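Local coordinates for endo-1,4-b-d-mannanase (Trichoderma reesei, PDB 1QNR), which hydrolyses the internal beta-1,4-mannosidic linkages of mannans, as an endo-acting glycoside hydrolase of family 5, at residues His35-Ser46 / Tyr94-Leu104; Pro283-Gln291 / Asn331-His339. All coordinates share one frame; numbering follows the deposited sequence.

Contact 1 (His35-Ser46 / Tyr94-Leu104)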
loop_
_atom_site.group_PDB
_atom_site.type_symbol
_atom_site.label_atom_id
_atom_site.label_comp_id
_atom_site.label_asym_id
_atom_site.label_seq_id
_atom_site.Cartn_x
_atom_site.Cartn_y
_atom_site.Cartn_z
ATOM N N HIS A 35 16.673 15.424 2.511
ATOM C CA HIS A 35 16.828 14.674 1.247
ATOM C C HIS A 35 17.884 13.624 1.319
ATOM O O HIS A 35 17.761 12.533 0.676
ATOM C CB HIS A 35 17.293 15.685 0.138
ATOM C CG HIS A 35 16.152 16.622 -0.190
ATOM N ND1 HIS A 35 16.352 17.681 -1.057
ATOM C CD2 HIS A 35 14.865 16.664 0.216
ATOM C CE1 HIS A 35 15.200 18.339 -1.161
ATOM N NE2 HIS A 35 14.273 17.764 -0.404
ATOM N N ALA A 36 18.942 13.795 2.081
ATOM C CA ALA A 36 20.006 12.811 2.168
ATOM C C ALA A 36 19.473 11.501 2.763
ATOM O O ALA A 36 20.005 10.466 2.428
ATOM C CB ALA A 36 21.214 13.292 3.004
ATOM N N ASP A 37 18.459 11.590 3.653
ATOM C CA ASP A 37 17.904 10.394 4.278
ATOM C C ASP A 37 16.981 9.617 3.339
ATOM O O ASP A 37 16.968 8.374 3.349
ATOM C CB ASP A 37 17.171 10.786 5.565
ATOM C CG ASP A 37 18.077 11.418 6.631
ATOM O OD1 ASP A 37 19.311 11.304 6.536
ATOM O OD2 ASP A 37 17.459 12.048 7.545
ATOM N N VAL A 38 16.269 10.290 2.433
ATOM C CA VAL A 38 15.533 9.565 1.376
ATOM C C VAL A 38 16.548 8.918 0.433
ATOM O O VAL A 38 16.412 7.690 0.094
ATOM C CB VAL A 38 14.653 10.552 0.554
ATOM C CG1 VAL A 38 14.003 9.841 -0.644
ATOM C CG2 VAL A 38 13.599 11.210 1.446
ATOM N N ASP A 39 17.647 9.603 0.063
ATOM C CA ASP A 39 18.583 9.031 -0.924
ATOM C C ASP A 39 19.333 7.839 -0.337
ATOM O O ASP A 39 19.483 6.807 -1.017
ATOM C CB ASP A 39 19.567 10.120 -1.390
ATOM C CG ASP A 39 18.788 11.116 -2.320
ATOM O OD1 ASP A 39 17.855 10.829 -3.087
ATOM O OD2 ASP A 39 19.161 12.233 -2.293
ATOM N N SER A 40 19.741 7.883 0.973
ATOM C CA SER A 40 20.455 6.697 1.468
ATOM C C SER A 40 19.522 5.498 1.590
ATOM O O SER A 40 19.905 4.366 1.272
ATOM C CB SER A 40 21.201 6.988 2.791
ATOM O OG SER A 40 20.338 7.456 3.816
ATOM N N THR A 41 18.285 5.711 2.020
ATOM C CA THR A 41 17.331 4.605 2.176
ATOM C C THR A 41 17.007 3.980 0.804
ATOM O O THR A 41 17.029 2.739 0.633
ATOM C CB THR A 41 16.046 5.148 2.836
ATOM O OG1 THR A 41 16.393 5.723 4.136
ATOM C CG2 THR A 41 15.013 4.020 3.067
ATOM N N PHE A 42 16.713 4.831 -0.210
ATOM C CA PHE A 42 16.420 4.278 -1.551
ATOM C C PHE A 42 17.658 3.675 -2.189
ATOM O O PHE A 42 17.519 2.666 -2.958
ATOM C CB PHE A 42 15.747 5.357 -2.427
ATOM C CG PHE A 42 14.276 5.528 -2.178
ATOM C CD1 PHE A 42 13.572 4.940 -1.123
ATOM C CD2 PHE A 42 13.545 6.284 -3.104
ATOM C CE1 PHE A 42 12.163 5.081 -0.985
ATOM C CE2 PHE A 42 12.183 6.439 -2.963
ATOM C CZ PHE A 42 11.481 5.842 -1.902
ATOM N N SER A 43 18.862 4.176 -1.900
ATOM C CA SER A 43 20.073 3.489 -2.406
ATOM C C SER A 43 20.133 2.070 -1.881
ATOM O O SER A 43 20.385 1.071 -2.580
ATOM C CB SER A 43 21.352 4.319 -2.035
ATOM O OG SER A 43 22.536 3.617 -2.529
ATOM N N HIS A 44 19.847 1.835 -0.585
ATOM C CA HIS A 44 19.902 0.499 0.043
ATOM C C HIS A 44 18.820 -0.447 -0.476
ATOM O O HIS A 44 19.062 -1.641 -0.719
ATOM C CB HIS A 44 19.735 0.677 1.570
ATOM C CG HIS A 44 20.799 1.510 2.196
ATOM N ND1 HIS A 44 20.591 2.063 3.443
ATOM C CD2 HIS A 44 22.065 1.902 1.832
ATOM C CE1 HIS A 44 21.640 2.797 3.819
ATOM N NE2 HIS A 44 22.562 2.716 2.856
ATOM N N ILE A 45 17.582 0.101 -0.649
ATOM C CA ILE A 45 16.503 -0.760 -1.222
ATOM C C ILE A 45 16.851 -1.163 -2.663
ATOM O O ILE A 45 16.724 -2.354 -3.009
ATOM C CB ILE A 45 15.169 0.051 -1.178
ATOM C CG1 ILE A 45 14.723 0.205 0.266
ATOM C CG2 ILE A 45 14.061 -0.603 -2.022
ATOM C CD1 ILE A 45 13.491 1.134 0.444
ATOM N N SER A 46 17.345 -0.239 -3.495
ATOM C CA SER A 46 17.695 -0.574 -4.876
ATOM C C SER A 46 18.886 -1.537 -4.947
ATOM O O SER A 46 18.834 -2.529 -5.707
ATOM C CB SER A 46 17.897 0.699 -5.652
ATOM O OG SER A 46 18.458 0.422 -6.960
ATOM N N TYR A 94 9.989 14.911 -3.360
ATOM C CA TYR A 94 11.371 14.421 -3.331
ATOM C C TYR A 94 11.451 12.900 -3.387
ATOM O O TYR A 94 12.353 12.286 -3.943
ATOM C CB TYR A 94 12.204 15.053 -2.172
ATOM C CG TYR A 94 13.696 14.740 -2.431
ATOM C CD1 TYR A 94 14.411 15.476 -3.394
ATOM C CD2 TYR A 94 14.344 13.668 -1.835
ATOM C CE1 TYR A 94 15.734 15.170 -3.697
ATOM C CE2 TYR A 94 15.660 13.361 -2.144
ATOM C CZ TYR A 94 16.347 14.109 -3.067
ATOM O OH TYR A 94 17.693 13.848 -3.362
ATOM N N VAL A 95 10.481 12.225 -2.668
ATOM C CA VAL A 95 10.406 10.764 -2.743
ATOM C C VAL A 95 10.199 10.294 -4.165
ATOM O O VAL A 95 10.862 9.337 -4.601
ATOM C CB VAL A 95 9.269 10.264 -1.779
ATOM C CG1 VAL A 95 9.065 8.748 -1.935
ATOM C CG2 VAL A 95 9.637 10.574 -0.346
ATOM N N VAL A 96 9.283 10.945 -4.894
ATOM C CA VAL A 96 9.116 10.548 -6.318
ATOM C C VAL A 96 10.371 10.890 -7.155
ATOM O O VAL A 96 10.777 10.028 -7.958
ATOM C CB VAL A 96 7.892 11.271 -6.905
ATOM C CG1 VAL A 96 7.726 10.992 -8.400
ATOM C CG2 VAL A 96 6.625 10.873 -6.133
ATOM N N GLN A 97 11.040 12.015 -6.896
ATOM C CA GLN A 97 12.297 12.378 -7.578
ATOM C C GLN A 97 13.354 11.305 -7.339
ATOM O O GLN A 97 14.048 10.859 -8.272
ATOM C CB GLN A 97 12.767 13.792 -7.103
ATOM C CG GLN A 97 14.116 14.157 -7.752
ATOM C CD GLN A 97 14.819 15.382 -7.264
ATOM O OE1 GLN A 97 16.098 15.545 -7.457
ATOM N NE2 GLN A 97 14.169 16.338 -6.674
ATOM N N SER A 98 13.507 10.850 -6.076
ATOM C CA SER A 98 14.523 9.820 -5.713
ATOM C C SER A 98 14.178 8.480 -6.313
ATOM O O SER A 98 15.049 7.675 -6.744
ATOM C CB SER A 98 14.619 9.789 -4.154
ATOM O OG SER A 98 15.678 8.880 -3.800
ATOM N N ALA A 99 12.861 8.117 -6.363
ATOM C CA ALA A 99 12.470 6.833 -7.022
ATOM C C ALA A 99 12.849 6.893 -8.504
ATOM O O ALA A 99 13.377 5.901 -9.068
ATOM C CB ALA A 99 10.948 6.617 -6.854
ATOM N N GLU A 100 12.597 8.034 -9.185
ATOM C CA GLU A 100 13.018 8.139 -10.596
ATOM C C GLU A 100 14.544 7.953 -10.730
ATOM O O GLU A 100 14.992 7.225 -11.663
ATOM C CB GLU A 100 12.632 9.533 -11.129
ATOM C CG GLU A 100 11.110 9.767 -11.257
ATOM C CD GLU A 100 10.752 11.165 -11.703
ATOM O OE1 GLU A 100 11.558 12.107 -11.630
ATOM O OE2 GLU A 100 9.571 11.328 -12.096
ATOM N N GLN A 101 15.335 8.527 -9.844
ATOM C CA GLN A 101 16.798 8.425 -9.952
ATOM C C GLN A 101 17.309 7.034 -9.664
ATOM O O GLN A 101 18.333 6.604 -10.253
ATOM C CB GLN A 101 17.421 9.418 -8.943
ATOM C CG GLN A 101 18.941 9.381 -8.743
ATOM C CD GLN A 101 19.343 10.318 -7.578
ATOM O OE1 GLN A 101 18.794 11.460 -7.523
ATOM N NE2 GLN A 101 20.177 9.696 -6.785
ATOM N N HIS A 102 16.684 6.303 -8.725
ATOM C CA HIS A 102 17.118 4.982 -8.281
ATOM C C HIS A 102 16.415 3.863 -9.041
ATOM O O HIS A 102 16.595 2.681 -8.683
ATOM C CB HIS A 102 16.994 4.806 -6.744
ATOM C CG HIS A 102 17.939 5.636 -5.910
ATOM N ND1 HIS A 102 17.596 6.856 -5.397
ATOM C CD2 HIS A 102 19.266 5.404 -5.520
ATOM C CE1 HIS A 102 18.646 7.377 -4.713
ATOM N NE2 HIS A 102 19.591 6.513 -4.809
ATOM N N ASN A 103 15.580 4.162 -10.013
ATOM C CA ASN A 103 14.867 3.176 -10.813
ATOM C C ASN A 103 13.938 2.310 -9.945
ATOM O O ASN A 103 13.899 1.070 -10.125
ATOM C CB ASN A 103 15.896 2.329 -11.640
ATOM C CG ASN A 103 16.807 3.198 -12.530
ATOM O OD1 ASN A 103 16.256 3.929 -13.353
ATOM N ND2 ASN A 103 18.114 3.126 -12.296
ATOM N N LEU A 104 13.275 2.978 -9.036
ATOM C CA LEU A 104 12.274 2.265 -8.190
ATOM C C LEU A 104 10.845 2.717 -8.569
ATOM O O LEU A 104 10.698 3.829 -9.099
ATOM C CB LEU A 104 12.496 2.647 -6.686
ATOM C CG LEU A 104 13.780 2.056 -6.065
ATOM C CD1 LEU A 104 14.042 2.680 -4.681
ATOM C CD2 LEU A 104 13.769 0.521 -5.990
HETATM O O HOH W 1 16.366 -0.353 -8.941
#

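Contact 2 (Pro283-Gln291 / Asn331-His339). With SO4 (sulfate ion), chain C.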
loop_
_atom_site.group_PDB
_atom_site.type_symbol
_atom_site.label_atom_id
_atom_site.label_comp_id
_atom_site.label_asym_id
_atom_site.label_seq_id
_atom_site.Cartn_x
_atom_site.Cartn_y
_atom_site.Cartn_z
ATOM N N PRO A 283 10.808 -14.288 12.729
ATOM C CA PRO A 283 10.408 -13.944 11.353
ATOM C C PRO A 283 11.174 -14.678 10.286
ATOM O O PRO A 283 10.596 -15.055 9.239
ATOM C CB PRO A 283 10.494 -12.407 11.308
ATOM C CG PRO A 283 11.567 -12.127 12.358
ATOM C CD PRO A 283 11.169 -13.067 13.487
ATOM N N CYS A 284 12.474 -14.974 10.487
ATOM C CA CYS A 284 13.163 -15.736 9.433
ATOM C C CYS A 284 12.588 -17.135 9.221
ATOM O O CYS A 284 12.311 -17.571 8.097
ATOM C CB CYS A 284 14.677 -15.847 9.749
ATOM S SG CYS A 284 15.683 -16.801 8.621
ATOM N N THR A 285 12.327 -17.834 10.343
ATOM C CA THR A 285 11.731 -19.153 10.304
ATOM C C THR A 285 10.295 -19.112 9.774
ATOM O O THR A 285 9.954 -20.002 8.952
ATOM C CB THR A 285 11.703 -19.795 11.707
ATOM O OG1 THR A 285 13.093 -19.953 12.162
ATOM C CG2 THR A 285 11.082 -21.178 11.783
ATOM N N ASN A 286 9.470 -18.183 10.261
ATOM C CA ASN A 286 8.041 -18.215 9.914
ATOM C C ASN A 286 7.612 -17.507 8.636
ATOM O O ASN A 286 6.638 -17.970 8.035
ATOM C CB ASN A 286 7.257 -17.614 11.119
ATOM C CG ASN A 286 7.400 -18.541 12.326
ATOM O OD1 ASN A 286 7.309 -19.759 12.174
ATOM N ND2 ASN A 286 7.653 -17.928 13.456
ATOM N N GLU A 287 8.382 -16.526 8.139
ATOM C CA GLU A 287 7.998 -15.777 6.927
ATOM C C GLU A 287 8.660 -16.322 5.659
ATOM O O GLU A 287 8.083 -16.265 4.547
ATOM C CB GLU A 287 8.342 -14.256 6.967
ATOM C CG GLU A 287 7.717 -13.554 8.163
ATOM C CD GLU A 287 8.010 -12.081 8.263
ATOM O OE1 GLU A 287 8.403 -11.467 7.239
ATOM O OE2 GLU A 287 7.881 -11.534 9.395
ATOM N N ALA A 288 9.816 -17.034 5.781
ATOM C CA ALA A 288 10.466 -17.632 4.596
ATOM C C ALA A 288 9.544 -18.572 3.830
ATOM O O ALA A 288 9.475 -18.560 2.578
ATOM C CB ALA A 288 11.814 -18.287 5.024
ATOM N N PRO A 289 8.785 -19.489 4.478
ATOM C CA PRO A 289 7.846 -20.351 3.751
ATOM C C PRO A 289 6.753 -19.585 2.986
ATOM O O PRO A 289 6.345 -20.000 1.876
ATOM C CB PRO A 289 7.272 -21.272 4.850
ATOM C CG PRO A 289 8.262 -21.239 5.961
ATOM C CD PRO A 289 8.886 -19.838 5.930
ATOM N N TRP A 290 6.324 -18.438 3.551
ATOM C CA TRP A 290 5.344 -17.599 2.834
ATOM C C TRP A 290 5.880 -17.014 1.511
ATOM O O TRP A 290 5.189 -16.996 0.506
ATOM C CB TRP A 290 4.858 -16.448 3.721
ATOM C CG TRP A 290 4.229 -16.782 5.044
ATOM C CD1 TRP A 290 3.669 -18.000 5.471
ATOM C CD2 TRP A 290 4.038 -15.902 6.131
ATOM N NE1 TRP A 290 3.212 -17.907 6.741
ATOM C CE2 TRP A 290 3.390 -16.595 7.195
ATOM C CE3 TRP A 290 4.294 -14.509 6.342
ATOM C CZ2 TRP A 290 3.075 -16.016 8.417
ATOM C CZ3 TRP A 290 3.960 -13.915 7.538
ATOM C CH2 TRP A 290 3.324 -14.656 8.579
ATOM N N GLN A 291 7.147 -16.580 1.578
ATOM C CA GLN A 291 7.787 -16.010 0.366
ATOM C C GLN A 291 7.928 -17.135 -0.659
ATOM O O GLN A 291 7.631 -16.858 -1.834
ATOM C CB GLN A 291 9.198 -15.498 0.768
ATOM C CG GLN A 291 9.125 -14.315 1.731
ATOM C CD GLN A 291 10.511 -13.733 1.996
ATOM O OE1 GLN A 291 11.516 -14.518 2.098
ATOM N NE2 GLN A 291 10.550 -12.418 2.163
ATOM N N ASN A 331 18.229 -10.777 9.587
ATOM C CA ASN A 331 16.916 -10.953 9.001
ATOM C C ASN A 331 16.890 -10.330 7.592
ATOM O O ASN A 331 16.142 -10.881 6.753
ATOM C CB ASN A 331 15.847 -10.293 9.886
ATOM C CG ASN A 331 15.506 -11.042 11.188
ATOM O OD1 ASN A 331 14.902 -10.428 12.133
ATOM N ND2 ASN A 331 15.850 -12.306 11.194
ATOM N N TRP A 332 17.632 -9.279 7.290
ATOM C CA TRP A 332 17.752 -8.806 5.884
ATOM C C TRP A 332 18.364 -9.909 5.053
ATOM O O TRP A 332 17.960 -10.117 3.901
ATOM C CB TRP A 332 18.526 -7.474 5.876
ATOM C CG TRP A 332 18.978 -7.005 4.524
ATOM C CD1 TRP A 332 18.333 -6.153 3.667
ATOM C CD2 TRP A 332 20.197 -7.361 3.815
ATOM N NE1 TRP A 332 19.033 -5.978 2.477
ATOM C CE2 TRP A 332 20.199 -6.695 2.587
ATOM C CE3 TRP A 332 21.311 -8.150 4.197
ATOM C CZ2 TRP A 332 21.212 -6.825 1.614
ATOM C CZ3 TRP A 332 22.340 -8.246 3.263
ATOM C CH2 TRP A 332 22.299 -7.601 2.037
ATOM N N GLN A 333 19.425 -10.612 5.535
ATOM C CA GLN A 333 20.024 -11.689 4.708
ATOM C C GLN A 333 18.947 -12.728 4.442
ATOM O O GLN A 333 18.842 -13.201 3.289
ATOM C CB GLN A 333 21.251 -12.304 5.441
ATOM C CG GLN A 333 21.962 -13.620 5.114
ATOM C CD GLN A 333 22.911 -14.429 5.961
ATOM O OE1 GLN A 333 23.566 -15.506 5.625
ATOM N NE2 GLN A 333 23.205 -14.198 7.277
ATOM N N CYS A 334 18.236 -13.160 5.450
ATOM C CA CYS A 334 17.250 -14.239 5.326
ATOM C C CYS A 334 16.001 -13.934 4.446
ATOM O O CYS A 334 15.595 -14.761 3.622
ATOM C CB CYS A 334 16.739 -14.641 6.697
ATOM S SG CYS A 334 15.482 -15.933 6.737
ATOM N N LEU A 335 15.467 -12.718 4.642
ATOM C CA LEU A 335 14.175 -12.364 4.017
ATOM C C LEU A 335 14.244 -11.419 2.854
ATOM O O LEU A 335 13.226 -11.130 2.187
ATOM C CB LEU A 335 13.286 -11.714 5.153
ATOM C CG LEU A 335 12.901 -12.716 6.252
ATOM C CD1 LEU A 335 12.139 -12.005 7.388
ATOM C CD2 LEU A 335 12.101 -13.911 5.712
ATOM N N VAL A 336 15.428 -10.818 2.583
ATOM C CA VAL A 336 15.658 -9.917 1.472
ATOM C C VAL A 336 16.707 -10.495 0.505
ATOM O O VAL A 336 16.309 -10.906 -0.595
ATOM C CB VAL A 336 16.028 -8.468 1.938
ATOM C CG1 VAL A 336 16.051 -7.549 0.722
ATOM C CG2 VAL A 336 15.007 -7.989 2.969
ATOM N N LYS A 337 17.992 -10.516 0.883
ATOM C CA LYS A 337 19.002 -11.017 -0.104
ATOM C C LYS A 337 18.685 -12.467 -0.466
ATOM O O LYS A 337 18.742 -12.652 -1.735
ATOM C CB LYS A 337 20.390 -10.874 0.555
ATOM C CG LYS A 337 21.477 -11.312 -0.431
ATOM C CD LYS A 337 22.911 -11.050 -0.041
ATOM C CE LYS A 337 23.792 -12.230 -0.519
ATOM N NZ LYS A 337 23.837 -12.313 -2.005
ATOM N N ASN A 338 18.366 -13.414 0.376
ATOM C CA ASN A 338 18.148 -14.818 -0.077
ATOM C C ASN A 338 16.908 -14.886 -0.931
ATOM O O ASN A 338 16.840 -15.708 -1.887
ATOM C CB ASN A 338 18.035 -15.831 1.067
ATOM C CG ASN A 338 19.330 -16.077 1.879
ATOM O OD1 ASN A 338 19.256 -16.681 3.006
ATOM N ND2 ASN A 338 20.400 -15.504 1.411
ATOM N N HIS A 339 15.855 -14.073 -0.670
ATOM C CA HIS A 339 14.633 -14.132 -1.483
ATOM C C HIS A 339 14.830 -13.516 -2.833
ATOM O O HIS A 339 14.476 -14.160 -3.880
ATOM C CB HIS A 339 13.529 -13.355 -0.709
ATOM C CG HIS A 339 12.193 -13.422 -1.386
ATOM N ND1 HIS A 339 11.641 -14.599 -1.937
ATOM C CD2 HIS A 339 11.242 -12.457 -1.566
ATOM C CE1 HIS A 339 10.433 -14.324 -2.409
ATOM N NE2 HIS A 339 10.127 -13.024 -2.189
HETATM S S SO4 C . 14.378 -16.371 13.582
HETATM O O1 SO4 C . 14.131 -14.912 13.050
HETATM O O2 SO4 C . 14.310 -16.383 15.071
HETATM O O3 SO4 C . 15.757 -16.811 13.171
HETATM O O4 SO4 C . 13.430 -17.340 12.990
HETATM O O HOH W 2 13.308 -16.112 2.908
#

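Contact 1 (His35-Ser46 / Tyr94-Leu104)
F42 enters a hole between V95, S98, A99 and H102 on the facing helix, and this is the tightly packed part of the contact. The rim of its ring meets the backbone, with V95 O 3.6 Å from F42 CE2 and A99 N also near the ring plane, while one face is covered by L104, whose CD1 lies 3.8 Å from F42 CG. V38 extends the apolar patch: its CG1, anti to the backbone N, reaches S98 CB at 3.6 Å. H102 returns the fit as a knob among D39, F42, S43 and S46. F42 CB sits over one face of the imidazole, and ND1 donates to S98 O, tilted from the carbonyl plane. This bond, with its acceptor close to the ring plane, limits rotation of the imidazole; the same oxygen also takes the backbone N-H of H102, from the other face. The two helices, 35-47 and 90-102, belong to the outer layer of the TIM barrel and run in the same general sense, their axes 9.8 Å apart and crossing at -37°. After the second, N103 with its positive phi forms a Schellman motif, and L104 turns back inward ahead of strand 105-109. On the solvent side the exposed H35 ring lies flat on Y94, with planes 4° apart and centroids separated by 3.8 Å. D39 links this side to the packed part: its carboxylate, turned 64° from the tyrosine ring, accepts from Y94 OH at OD2, at a doubtfully short 2.4 Å, and from buried S98 OG through the anti lone pair of OD1. At the far end a water lies within bonding range of S46 OG, in one of its two conformers, and of H102 O.

Contact 2 (Pro283-Gln291 / Asn331-His339)
The disulfide between C284 and C334 joins the two helices covalently, its SG atoms 2.1 Å apart and its chi3 87°, close to the 90° preferred by such bonds. Both sulfurs stand anti to their own backbone N, which directs them into the gap between the helices. The next residue, L335, enters as a knob among C284, E287, A288 and Q291. Its two methyls divide the work: L335 CD1 lies 3.8 Å from E287 OE1, across a side chain running roughly perpendicular to it, and L335 CD2 rests 3.7 Å from Q291 OE1. The extended Q291 chain also crosses L335 nearly perpendicularly, but stacks on H339, amide and imidazole planes being only 16° apart, with Q291 CB over the ring face. The amide is held at both ends. Q291 NE2 donates in the carbonyl plane to a lone pair of L335 O at 3.0 Å, in a fairly straight bond, and is also bonded to Y277; OE1 accepts from a water that donates to C334 O as well. At the start of helix 283-295 a sulfate, probably from the crystallisation liquor, takes bonds from the backbone N of C284 and T285, from T285 OG1 and from N282. The segments run nearly parallel, with axes 9.5 Å apart and crossing at -17°, as neighbouring outer helices of a TIM barrel. E287 OE2 accepts from A279 N, just beyond strand 272-277, H339 NE2 bonds to D303 on strand 300-309, and W290 packs against helix 253-267.

Overall arrangement
From the N terminus the chain passes through strand 21-25 into helix 35-47, then strand 52-54 and helix 90-102. Contact 1 joins these helices and closes a loop of 47 intervening residues, after which strand 105-109 follows. The chain then runs through the intervening strands and helices of the barrel to helix 283-295. Strand 300-309 leads on toward helix 330-343, where contact 2 closes a second loop of 39 residues. The loops are in series, neither nesting nor crossing. The centres of contact 1 and contact 2 lie about 23 Å apart, and the two do not touch. Strand 21-25 pairs with both 52-54 and 300-309, so the parallel sheet connects the regions carrying the two helix pairs.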